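Local coordinates for DNA polymerase III, beta subunit (Eubacterium rectale, PDB 3T0P), which probably forms a ring-shaped head-to-tail dimer around DNA, a sliding clamp that tethers DNA polymerases and makes them processive, at residues 191-196 with 235-240. Sequence-based numbering, arbitrary orientation.
Sequences KKVVVP and SRLIEG
The carbonyl oxygen of Val-194 accepts the backbone N-H of Ile-238 at 2.8 Å between Val-194 O and Ile-238 N, an almost straight bond with an N-H...O angle of 176°. A water extends this link, accepting from Val-194 N and donating to Ile-238 O, 2.7 Å from each. In this central domain of the beta sliding clamp, the outermost strand 187-196 of one antiparallel sheet thus meets the chain just beyond strand 231-236 of another, residues 193-196 and 235-238 running 109° apart. Ile-238 points toward the strand; with CG1 anti to its carbonyl carbon (chi1 -52°), its CD1 lies 3.9 Å from Val-194 CG1 and reaches Pro-196 CA as well. Both methyls of Leu-237 lie against Val-193, CD1 3.8 Å from its CG1, and CD2 reaches on to Val-195 CG2. Phe-160 on the adjacent strand touches both valines. Pro-196, the N-cap residue of helix 197-206, brings ring atoms CG and CD up to Arg-236 O, with CD 3.2 Å away. Ser-235 OG, anti to its backbone N (chi1 174°), donates to that same carbonyl and also hydrogen-bonds Thr-199 OG1 in the helix. An alanine at Ser-235 would probably leave Thr-199 without this hydroxyl partner and Arg-236 O without its side-chain donor. The hydroxyl meets the proline ring too, Ser-235 OG lying 3.6 Å from Pro-196 CD.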
# COMPACT_ATOMS: atom_id res chain seq x y z
N LYS B 191 -25.70 17.23 26.10
CA LYS B 191 -24.77 16.12 26.33
C LYS B 191 -23.37 16.61 26.01
O LYS B 191 -23.20 17.36 25.05
CB LYS B 191 -25.15 14.89 25.49
CG LYS B 191 -25.86 13.82 26.30
CD LYS B 191 -26.81 13.00 25.45
CE LYS B 191 -27.70 12.14 26.31
NZ LYS B 191 -28.85 11.62 25.55
N LYS B 192 -22.38 16.20 26.81
CA LYS B 192 -20.97 16.55 26.67
C LYS B 192 -20.15 15.34 27.11
O LYS B 192 -20.09 15.03 28.29
CB LYS B 192 -20.68 17.80 27.53
CG LYS B 192 -19.60 18.70 26.99
CD LYS B 192 -19.22 19.79 28.00
CE LYS B 192 -17.89 20.42 27.64
NZ LYS B 192 -17.60 21.66 28.43
N VAL B 193 -19.58 14.61 26.15
CA VAL B 193 -18.80 13.40 26.42
C VAL B 193 -17.49 13.38 25.61
O VAL B 193 -17.38 14.06 24.59
CB VAL B 193 -19.61 12.10 26.15
CG1 VAL B 193 -20.83 12.02 27.06
CG2 VAL B 193 -19.99 11.95 24.67
N VAL B 194 -16.53 12.58 26.07
CA VAL B 194 -15.25 12.44 25.40
C VAL B 194 -15.12 10.96 24.96
O VAL B 194 -15.06 10.05 25.80
CB VAL B 194 -14.05 12.93 26.26
CG1 VAL B 194 -12.74 12.87 25.46
CG2 VAL B 194 -14.29 14.34 26.78
N VAL B 195 -15.13 10.76 23.65
CA VAL B 195 -15.06 9.47 22.99
C VAL B 195 -13.59 9.13 22.71
O VAL B 195 -12.91 9.96 22.09
CB VAL B 195 -15.91 9.43 21.67
CG1 VAL B 195 -15.94 8.01 21.09
CG2 VAL B 195 -17.33 9.97 21.90
N PRO B 196 -13.09 7.93 23.09
CA PRO B 196 -11.70 7.57 22.78
C PRO B 196 -11.38 7.67 21.29
O PRO B 196 -12.25 7.41 20.46
CB PRO B 196 -11.60 6.10 23.25
CG PRO B 196 -12.66 5.98 24.29
CD PRO B 196 -13.78 6.84 23.83
N SER B 235 -18.62 1.62 23.14
CA SER B 235 -17.35 2.12 23.63
C SER B 235 -17.49 2.78 24.96
O SER B 235 -18.48 3.47 25.21
CB SER B 235 -16.75 3.11 22.63
OG SER B 235 -15.56 3.74 23.10
N ARG B 236 -16.48 2.59 25.83
CA ARG B 236 -16.37 3.30 27.10
C ARG B 236 -16.09 4.77 26.79
O ARG B 236 -15.61 5.06 25.71
CB ARG B 236 -15.25 2.73 27.95
CG ARG B 236 -15.50 1.36 28.57
CD ARG B 236 -14.57 1.07 29.76
NE ARG B 236 -13.20 1.57 29.54
CZ ARG B 236 -12.11 0.81 29.51
NH1 ARG B 236 -12.19 -0.50 29.73
NH2 ARG B 236 -10.92 1.36 29.29
N LEU B 237 -16.43 5.68 27.69
CA LEU B 237 -16.16 7.10 27.50
C LEU B 237 -15.00 7.51 28.41
O LEU B 237 -14.75 6.84 29.40
CB LEU B 237 -17.43 7.92 27.82
CG LEU B 237 -18.60 7.75 26.87
CD1 LEU B 237 -19.83 8.38 27.46
CD2 LEU B 237 -18.29 8.34 25.48
N ILE B 238 -14.30 8.60 28.09
CA ILE B 238 -13.20 9.08 28.94
C ILE B 238 -13.78 9.97 30.05
O ILE B 238 -14.53 10.92 29.77
CB ILE B 238 -12.11 9.80 28.12
CG1 ILE B 238 -11.65 8.91 26.95
CG2 ILE B 238 -10.95 10.21 29.04
CD1 ILE B 238 -10.73 9.56 25.96
N GLU B 239 -13.42 9.67 31.31
CA GLU B 239 -13.91 10.42 32.47
C GLU B 239 -13.08 11.69 32.71
O GLU B 239 -11.89 11.73 32.40
CB GLU B 239 -13.89 9.52 33.72
N GLY B 240 -13.74 12.72 33.24
CA GLY B 240 -13.12 14.01 33.56
C GLY B 240 -13.68 15.23 32.85
O GLY B 240 -14.37 15.13 31.83
O HOH W 1 -16.81 11.51 28.51